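Local structure of COG3291: FOG: PKD repeat (Clostridium thermocellum, 1WMX) at residues B[104-108]-B[150-156]; B[78-83]-B[140-145]; B[13-17]-B[48-52]. The protein binds carbohydrate as the family 30 binding module of CelJ, a much larger multidomain protein that probably degrades cellulose. All blocks are in the same frame, centred on the assembly; numbering follows the deposited sequence.

Contact 1 (B[104-108]-B[150-156])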
loop_
_atom_site.group_PDB
_atom_site.type_symbol
_atom_site.label_atom_id
_atom_site.label_comp_id
_atom_site.label_asym_id
_atom_site.label_seq_id
_atom_site.Cartn_x
_atom_site.Cartn_y
_atom_site.Cartn_z
ATOM N N PHE B 104 9.234 4.173 0.370
ATOM C CA PHE B 104 9.762 2.795 0.402
ATOM C C PHE B 104 8.678 1.814 0.865
ATOM O O PHE B 104 7.681 2.199 1.475
ATOM C CB PHE B 104 10.947 2.701 1.365
ATOM C CG PHE B 104 12.161 3.475 0.882
ATOM C CD1 PHE B 104 13.095 2.861 0.042
ATOM C CD2 PHE B 104 12.342 4.800 1.274
ATOM C CE1 PHE B 104 14.209 3.579 -0.411
ATOM C CE2 PHE B 104 13.450 5.519 0.822
ATOM C CZ PHE B 104 14.385 4.910 -0.022
ATOM N N ARG B 105 8.911 0.557 0.558
ATOM C CA ARG B 105 7.999 -0.545 0.906
ATOM C C ARG B 105 8.841 -1.656 1.489
ATOM O O ARG B 105 9.968 -1.892 1.047
ATOM C CB ARG B 105 7.327 -0.967 -0.374
ATOM C CG ARG B 105 6.257 -2.039 -0.356
ATOM C CD ARG B 105 5.996 -2.243 -1.818
ATOM N NE ARG B 105 4.773 -2.844 -2.280
ATOM C CZ ARG B 105 3.703 -2.184 -2.731
ATOM N NH1 ARG B 105 3.619 -0.841 -2.697
ATOM N NH2 ARG B 105 2.692 -2.816 -3.314
ATOM N N ASP B 106 8.296 -2.316 2.477
ATOM C CA ASP B 106 8.989 -3.422 3.129
ATOM C C ASP B 106 8.204 -4.700 2.894
ATOM O O ASP B 106 7.190 -4.698 2.192
ATOM C CB ASP B 106 9.111 -3.159 4.633
ATOM C CG ASP B 106 7.815 -3.402 5.396
ATOM O OD1 ASP B 106 7.791 -3.228 6.656
ATOM O OD2 ASP B 106 6.767 -3.776 4.773
ATOM N N LYS B 107 8.692 -5.764 3.479
ATOM C CA LYS B 107 8.049 -7.074 3.393
ATOM C C LYS B 107 8.400 -7.848 4.653
ATOM O O LYS B 107 9.569 -8.123 4.921
ATOM C CB LYS B 107 8.528 -7.835 2.151
ATOM C CG LYS B 107 7.831 -9.189 1.977
ATOM C CD LYS B 107 8.138 -9.849 0.636
ATOM C CE LYS B 107 9.613 -10.195 0.482
ATOM N NZ LYS B 107 9.906 -10.938 -0.757
ATOM N N VAL B 108 7.369 -8.169 5.409
ATOM C CA VAL B 108 7.502 -8.921 6.666
ATOM C C VAL B 108 6.443 -10.012 6.683
ATOM O O VAL B 108 5.276 -9.760 6.980
ATOM C CB VAL B 108 7.303 -7.987 7.857
ATOM C CG1 VAL B 108 7.381 -8.743 9.184
ATOM C CG2 VAL B 108 8.359 -6.881 7.887
ATOM N N PHE B 150 5.964 -0.197 9.664
ATOM C CA PHE B 150 7.105 -0.298 8.714
ATOM C C PHE B 150 8.363 -0.850 9.408
ATOM O O PHE B 150 8.707 -0.458 10.529
ATOM C CB PHE B 150 7.430 1.064 8.126
ATOM C CG PHE B 150 8.423 0.991 6.969
ATOM C CD1 PHE B 150 8.026 0.473 5.729
ATOM C CD2 PHE B 150 9.731 1.441 7.153
ATOM C CE1 PHE B 150 8.943 0.412 4.671
ATOM C CE2 PHE B 150 10.647 1.380 6.098
ATOM C CZ PHE B 150 10.254 0.866 4.856
ATOM N N ASP B 151 9.066 -1.777 8.707
ATOM C CA ASP B 151 10.277 -2.399 9.228
ATOM C C ASP B 151 11.485 -2.103 8.334
ATOM O O ASP B 151 11.737 -2.808 7.351
ATOM C CB ASP B 151 10.070 -3.914 9.347
ATOM C CG ASP B 151 11.307 -4.639 9.857
ATOM O OD1 ASP B 151 12.285 -3.953 10.221
ATOM O OD2 ASP B 151 11.297 -5.895 9.899
ATOM N N PRO B 152 12.254 -1.052 8.667
ATOM C CA PRO B 152 13.432 -0.684 7.870
ATOM C C PRO B 152 14.495 -1.768 7.686
ATOM O O PRO B 152 15.400 -1.622 6.861
ATOM C CB PRO B 152 13.960 0.570 8.581
ATOM C CG PRO B 152 13.425 0.428 9.985
ATOM C CD PRO B 152 12.038 -0.085 9.757
ATOM N N SER B 153 14.391 -2.858 8.432
ATOM C CA SER B 153 15.353 -3.941 8.280
ATOM C C SER B 153 14.887 -4.900 7.176
ATOM O O SER B 153 15.617 -5.817 6.801
ATOM C CB SER B 153 15.500 -4.723 9.591
ATOM O OG SER B 153 14.335 -5.506 9.840
ATOM N N SER B 154 13.673 -4.693 6.665
ATOM C CA SER B 154 13.114 -5.569 5.623
ATOM C C SER B 154 12.596 -4.842 4.381
ATOM O O SER B 154 11.539 -5.189 3.856
ATOM C CB SER B 154 11.967 -6.397 6.197
ATOM O OG SER B 154 12.351 -7.066 7.381
ATOM N N VAL B 155 13.349 -3.858 3.906
ATOM C CA VAL B 155 12.957 -3.063 2.748
ATOM C C VAL B 155 13.191 -3.757 1.408
ATOM O O VAL B 155 14.271 -4.319 1.163
ATOM C CB VAL B 155 13.716 -1.715 2.736
ATOM C CG1 VAL B 155 13.286 -0.879 1.535
ATOM C CG2 VAL B 155 13.473 -0.972 4.046
ATOM N N THR B 156 12.185 -3.703 0.533
ATOM C CA THR B 156 12.320 -4.327 -0.784
ATOM C C THR B 156 12.418 -3.345 -1.933
ATOM O O THR B 156 13.217 -3.540 -2.835
ATOM C CB THR B 156 11.130 -5.271 -1.133
ATOM O OG1 THR B 156 9.906 -4.524 -1.122
ATOM C CG2 THR B 156 11.060 -6.433 -0.161
HETATM O O HOH W 1 7.663 -5.840 -0.757
#
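Asp151 N donates across the contact to OD1 of Asp106 at 2.8 Å, meeting that oxygen on its anti side, and the two carboxylates stand at right angles. Asp151 OD1 is itself gripped by OG and N of Ser153 from the same face of its carboxylate, the N contact making an Asx turn. Asp106 can present its OD1 to Asp151 because its CG sits between the backbone N and the carbonyl carbon (chi1 77°). Its other oxygen, OD2, takes Arg111 and the backbone N of Ile117, so the buried carboxylate is well satisfied. The Phe150 ring lies nearly parallel to this carboxylate (9° between the planes) but displaced from its plane, with CE1 3.6 Å from Asp106 CB and CZ 4.0 Å from Phe104 CB. Backbone pairing follows an antiparallel, non-hydrogen-bonded Asp106–Val155 pair. Thr156 N bonds Arg105 O at 2.9 Å on one side of it, and Lys107 N reaches Ser154 O at 2.9 Å on the other. A water accepts from Thr156 OG1 at 2.6 Å and donates to Asp106 O, while CG2 of the same threonine packs on Lys107 CB. Strands 101-106 and 155-161 are neighbours in the five-stranded sheet of this beta sandwich, strand 118-122 lies beyond 101-106, and Leu140 and Leu143 of the short helix 140-143 rest on Phe104.

Contact 2 (B[78-83]-B[140-145])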
loop_
_atom_site.group_PDB
_atom_site.type_symbol
_atom_site.label_atom_id
_atom_site.label_comp_id
_atom_site.label_asym_id
_atom_site.label_seq_id
_atom_site.Cartn_x
_atom_site.Cartn_y
_atom_site.Cartn_z
ATOM N N LEU B 78 18.216 -1.940 6.010
ATOM C CA LEU B 78 18.574 -0.513 5.920
ATOM C C LEU B 78 18.458 0.198 7.288
ATOM O O LEU B 78 18.607 1.418 7.384
ATOM C CB LEU B 78 17.613 0.250 4.989
ATOM C CG LEU B 78 17.776 -0.005 3.490
ATOM C CD1 LEU B 78 16.778 0.826 2.670
ATOM C CD2 LEU B 78 19.168 0.350 2.956
ATOM N N SER B 79 18.192 -0.568 8.333
ATOM C CA SER B 79 18.001 -0.003 9.696
ATOM C C SER B 79 19.159 0.900 10.116
ATOM O O SER B 79 18.968 1.960 10.742
ATOM C CB SER B 79 17.879 -1.118 10.747
ATOM O OG SER B 79 19.067 -1.894 10.798
ATOM N N GLN B 80 20.346 0.496 9.779
ATOM C CA GLN B 80 21.517 1.270 10.166
ATOM C C GLN B 80 21.751 2.505 9.256
ATOM O O GLN B 80 22.709 3.244 9.432
ATOM C CB GLN B 80 22.813 0.442 10.120
ATOM N N TYR B 81 20.889 2.749 8.267
ATOM C CA TYR B 81 21.049 3.955 7.390
ATOM C C TYR B 81 20.057 5.045 7.829
ATOM O O TYR B 81 20.100 6.188 7.352
ATOM C CB TYR B 81 20.771 3.650 5.919
ATOM C CG TYR B 81 21.826 2.777 5.236
ATOM C CD1 TYR B 81 21.985 1.446 5.624
ATOM C CD2 TYR B 81 22.626 3.312 4.216
ATOM C CE1 TYR B 81 22.932 0.639 4.983
ATOM C CE2 TYR B 81 23.570 2.503 3.572
ATOM C CZ TYR B 81 23.719 1.165 3.951
ATOM O OH TYR B 81 24.621 0.373 3.313
ATOM N N VAL B 82 19.027 4.660 8.589
ATOM C CA VAL B 82 17.945 5.558 8.965
ATOM C C VAL B 82 18.312 6.858 9.680
ATOM O O VAL B 82 17.975 7.952 9.212
ATOM C CB VAL B 82 16.901 4.829 9.827
ATOM C CG1 VAL B 82 15.781 5.789 10.194
ATOM C CG2 VAL B 82 16.344 3.621 9.067
ATOM N N GLU B 83 19.066 6.738 10.818
ATOM C CA GLU B 83 19.257 7.923 11.690
ATOM C C GLU B 83 20.111 9.009 10.975
ATOM O O GLU B 83 19.855 10.211 11.183
ATOM C CB GLU B 83 19.891 7.503 13.148
ATOM C CG GLU B 83 18.941 7.833 14.342
ATOM C CD GLU B 83 17.755 8.676 13.907
ATOM O OE1 GLU B 83 16.662 8.614 14.558
ATOM O OE2 GLU B 83 17.873 9.442 12.898
ATOM N N LEU B 140 15.977 9.839 5.128
ATOM C CA LEU B 140 15.419 8.551 5.611
ATOM C C LEU B 140 14.635 8.744 6.908
ATOM O O LEU B 140 13.496 8.269 7.040
ATOM C CB LEU B 140 16.566 7.550 5.880
ATOM C CG LEU B 140 17.300 7.095 4.607
ATOM C CD1 LEU B 140 18.072 5.782 4.791
ATOM C CD2 LEU B 140 16.361 6.853 3.426
ATOM N N ARG B 141 15.248 9.249 7.969
ATOM C CA ARG B 141 14.546 9.335 9.262
ATOM C C ARG B 141 13.196 10.051 9.055
ATOM O O ARG B 141 12.208 9.757 9.750
ATOM C CB ARG B 141 15.445 10.113 10.329
ATOM C CG ARG B 141 15.786 11.586 9.920
ATOM C CD ARG B 141 16.879 12.426 10.728
ATOM N NE ARG B 141 18.181 12.370 10.221
ATOM C CZ ARG B 141 18.967 12.861 9.254
ATOM N NH1 ARG B 141 18.688 13.836 8.357
ATOM N NH2 ARG B 141 20.128 12.243 9.084
ATOM N N ASP B 142 13.020 10.779 8.005
ATOM C CA ASP B 142 11.749 11.489 7.789
ATOM C C ASP B 142 10.629 10.535 7.301
ATOM O O ASP B 142 9.439 10.834 7.431
ATOM C CB ASP B 142 11.911 12.576 6.704
ATOM C CG ASP B 142 12.778 13.764 7.130
ATOM O OD1 ASP B 142 12.887 14.795 6.356
ATOM O OD2 ASP B 142 13.399 13.737 8.255
ATOM N N LEU B 143 11.038 9.400 6.746
ATOM C CA LEU B 143 10.098 8.405 6.163
ATOM C C LEU B 143 9.899 7.186 7.029
ATOM O O LEU B 143 8.747 6.816 7.348
ATOM C CB LEU B 143 10.660 7.886 4.832
ATOM C CG LEU B 143 10.461 8.852 3.677
ATOM C CD1 LEU B 143 11.092 8.360 2.370
ATOM C CD2 LEU B 143 8.987 9.094 3.367
ATOM N N MET B 144 11.041 6.647 7.340
ATOM C CA MET B 144 11.189 5.434 8.104
ATOM C C MET B 144 11.257 5.620 9.609
ATOM O O MET B 144 12.016 4.932 10.295
ATOM C CB MET B 144 12.466 4.749 7.741
ATOM C CG MET B 144 12.538 4.323 6.300
ATOM S SD MET B 144 13.992 3.365 6.012
ATOM C CE MET B 144 14.136 2.967 4.296
ATOM N N LYS B 145 10.498 6.533 10.127
ATOM C CA LYS B 145 10.424 6.711 11.585
ATOM C C LYS B 145 8.966 6.268 11.939
ATOM O O LYS B 145 8.099 7.104 12.187
ATOM C CB LYS B 145 10.764 8.169 11.969
ATOM C CG LYS B 145 12.282 8.380 12.267
ATOM C CD LYS B 145 12.554 9.434 13.361
ATOM C CE LYS B 145 14.019 9.469 13.836
ATOM N NZ LYS B 145 14.370 8.347 14.722
HETATM O O HOH W 2 18.014 10.144 8.017
#
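Val82 and Leu140 meet where a loop lies against a single short helical turn, 140-143, which follows strand 134-139 at one end of the beta sandwich. The packed part is apolar. Leu140 points its CD1 at the loop, 3.6 Å from Tyr81 CB, and its CB touches the carbonyl oxygen of Val82. Further along, Met144 runs extended beyond CG, which brings its sulfur across Val82 at a slant, with SD 3.9 Å from Val82 CG2, and carries CE to Leu78 CD1 at 3.8 Å; the Leu78 and Met144 side chains cross at about a right angle. This half continues into the interior, where Met144 also packs on Phe104 and Phe150, and Tyr81 touches Val11 and sends its hydroxyl to Leu9 O.

The outer half is charged and solvent-exposed, and one chain carbonyl organises it. Arg141 grips Glu83 O side-on with NE and NH2. Both nitrogens approach that oxygen from the same face of the carbonyl plane, yet the oxygen lies in the guanidinium plane, at its edge. The guanidinium and the Glu83 carboxylate are nearly coplanar, 8° apart, but Glu83 OE2 and Arg141 NE make only a long salt bridge at 4.0 Å. Lys145 completes the network through Glu83 OE1; the modelled separation there is implausibly short, so its exact geometry is doubtful. Between the packed and the charged halves the two backbones are joined by a water, which donates to Val82 O and accepts from Arg141 N at 2.9 Å.

Contact 3 (B[13-17]-B[48-52])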
loop_
_atom_site.group_PDB
_atom_site.type_symbol
_atom_site.label_atom_id
_atom_site.label_comp_id
_atom_site.label_asym_id
_atom_site.label_seq_id
_atom_site.Cartn_x
_atom_site.Cartn_y
_atom_site.Cartn_z
ATOM N N ILE B 13 20.363 2.339 -6.459
ATOM C CA ILE B 13 19.091 1.848 -6.956
ATOM C C ILE B 13 19.057 1.928 -8.485
ATOM O O ILE B 13 18.555 1.024 -9.156
ATOM C CB ILE B 13 17.918 2.636 -6.328
ATOM C CG1 ILE B 13 17.925 2.421 -4.813
ATOM C CG2 ILE B 13 16.588 2.159 -6.909
ATOM C CD1 ILE B 13 16.901 3.247 -4.059
ATOM N N PHE B 14 19.598 3.014 -9.032
ATOM C CA PHE B 14 19.660 3.194 -10.474
ATOM C C PHE B 14 20.941 3.910 -10.833
ATOM O O PHE B 14 21.329 4.872 -10.169
ATOM C CB PHE B 14 18.511 4.043 -11.012
ATOM C CG PHE B 14 18.730 4.497 -12.434
ATOM C CD1 PHE B 14 18.689 3.584 -13.484
ATOM C CD2 PHE B 14 19.064 5.822 -12.717
ATOM C CE1 PHE B 14 18.987 3.983 -14.797
ATOM C CE2 PHE B 14 19.366 6.228 -14.028
ATOM C CZ PHE B 14 19.326 5.306 -15.065
ATOM N N LYS B 15 21.583 3.453 -11.898
ATOM C CA LYS B 15 22.804 4.083 -12.354
ATOM C C LYS B 15 22.785 4.288 -13.868
ATOM O O LYS B 15 22.782 5.425 -14.355
ATOM C CB LYS B 15 24.020 3.252 -11.947
ATOM C CG LYS B 15 25.332 3.843 -12.417
ATOM C CD LYS B 15 26.513 3.249 -11.670
ATOM C CE LYS B 15 27.820 3.950 -12.052
ATOM N NZ LYS B 15 28.966 3.475 -11.220
ATOM N N ASP B 16 22.737 3.192 -14.615
ATOM C CA ASP B 16 22.752 3.307 -16.063
ATOM C C ASP B 16 21.928 2.265 -16.814
ATOM O O ASP B 16 21.815 2.341 -18.037
ATOM C CB ASP B 16 24.198 3.230 -16.545
ATOM C CG ASP B 16 24.867 1.926 -16.152
ATOM O OD1 ASP B 16 26.050 1.732 -16.503
ATOM O OD2 ASP B 16 24.211 1.089 -15.485
ATOM N N SER B 17 21.340 1.306 -16.101
ATOM C CA SER B 17 20.590 0.260 -16.773
ATOM C C SER B 17 19.216 -0.066 -16.189
ATOM O O SER B 17 18.917 0.288 -15.046
ATOM C CB SER B 17 21.455 -1.002 -16.825
ATOM O OG SER B 17 21.968 -1.290 -15.542
ATOM N N LEU B 48 25.699 9.727 -18.498
ATOM C CA LEU B 48 24.963 8.486 -18.246
ATOM C C LEU B 48 23.485 8.609 -18.568
ATOM O O LEU B 48 22.900 9.687 -18.451
ATOM C CB LEU B 48 25.106 8.043 -16.785
ATOM C CG LEU B 48 26.505 7.648 -16.320
ATOM C CD1 LEU B 48 26.412 7.066 -14.928
ATOM C CD2 LEU B 48 27.106 6.638 -17.270
ATOM N N PRO B 49 22.865 7.495 -18.991
ATOM C CA PRO B 49 21.440 7.524 -19.316
ATOM C C PRO B 49 20.615 7.736 -18.053
ATOM O O PRO B 49 21.085 7.499 -16.940
ATOM C CB PRO B 49 21.204 6.158 -19.963
ATOM C CG PRO B 49 22.222 5.292 -19.301
ATOM C CD PRO B 49 23.449 6.180 -19.295
ATOM N N THR B 50 19.379 8.186 -18.228
ATOM C CA THR B 50 18.524 8.444 -17.089
ATOM C C THR B 50 17.304 7.526 -17.028
ATOM O O THR B 50 17.009 6.794 -17.973
ATOM C CB THR B 50 18.083 9.902 -17.104
ATOM O OG1 THR B 50 17.323 10.152 -18.289
ATOM C CG2 THR B 50 19.306 10.824 -17.100
ATOM N N LEU B 51 16.612 7.555 -15.894
ATOM C CA LEU B 51 15.421 6.747 -15.706
ATOM C C LEU B 51 14.212 7.658 -15.937
ATOM O O LEU B 51 14.031 8.658 -15.243
ATOM C CB LEU B 51 15.419 6.182 -14.291
ATOM C CG LEU B 51 14.437 5.052 -14.010
ATOM C CD1 LEU B 51 14.682 3.887 -14.977
ATOM C CD2 LEU B 51 14.597 4.609 -12.565
ATOM N N ARG B 52 13.386 7.311 -16.919
ATOM C CA ARG B 52 12.210 8.114 -17.273
ATOM C C ARG B 52 10.887 7.689 -16.640
ATOM O O ARG B 52 10.418 6.567 -16.852
ATOM C CB ARG B 52 12.039 8.132 -18.802
ATOM C CG ARG B 52 10.871 9.004 -19.322
ATOM C CD ARG B 52 10.468 8.572 -20.743
ATOM N NE ARG B 52 11.659 8.360 -21.548
ATOM C CZ ARG B 52 11.807 7.422 -22.474
ATOM N NH1 ARG B 52 10.821 6.573 -22.754
ATOM N NH2 ARG B 52 12.979 7.309 -23.087
#
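Leu48 opens the contact from the strand side, laying CD1 against the backbone of Lys15, 4.0 Å from its O, and close to the aliphatic CG of the same lysine. Pro49 then presses its ring on the turn: CG comes within 3.2 Å of Asp16 O, and the ring also meets Asp16 CB. The carbonyl of Pro49 is turned inward, where its oxygen lies near the plane of the Phe14 ring, at the edge, 3.4 Å from CZ; buried there, it has no polar partner in the model. Thr50 contributes its backbone, with C 3.6 Å from Phe14 CZ, and its hydroxyl bonds Val43 O. At Leu51 the contact becomes a CH-pi interaction: CB sits 3.9 Å from the centroid of the Phe14 ring and only 7° off its normal, while Asp16 N lies over the rim of the opposite face. Phe14 brings its ring there by placing CG opposite its backbone N (chi1 167°). No hydrogen bond links the segments directly; instead, strand 168-178 bonds both, through Ile175 to Ile13 and Phe172 to Leu51, and Leu68 of strand 64-69, in the other sheet, packs on both from across the sandwich.

Starting from the N terminus, contact 3 comes first, closing a loop of 30 residues between 17 and 48 before either of the others opens. Contact 2 then opens at 78-83 and contact 1 at 104-108; contact 2 closes at 140-145 and contact 1 at 150-156, so these two cross rather than nest. They also touch: Pro152 O probably accepts a hydrogen bond from Leu78 N, and Pro152 CB packs on Val82 CG2. Together they tie the end of the five-stranded sheet to the helix and loop beside it. Contact 3 lies on the opposite side of the chain's centre, where the chain leaving strand 11-14 packs on strand 48-55 of the seven-stranded sheet, its centre about 23 Å from that of contact 1.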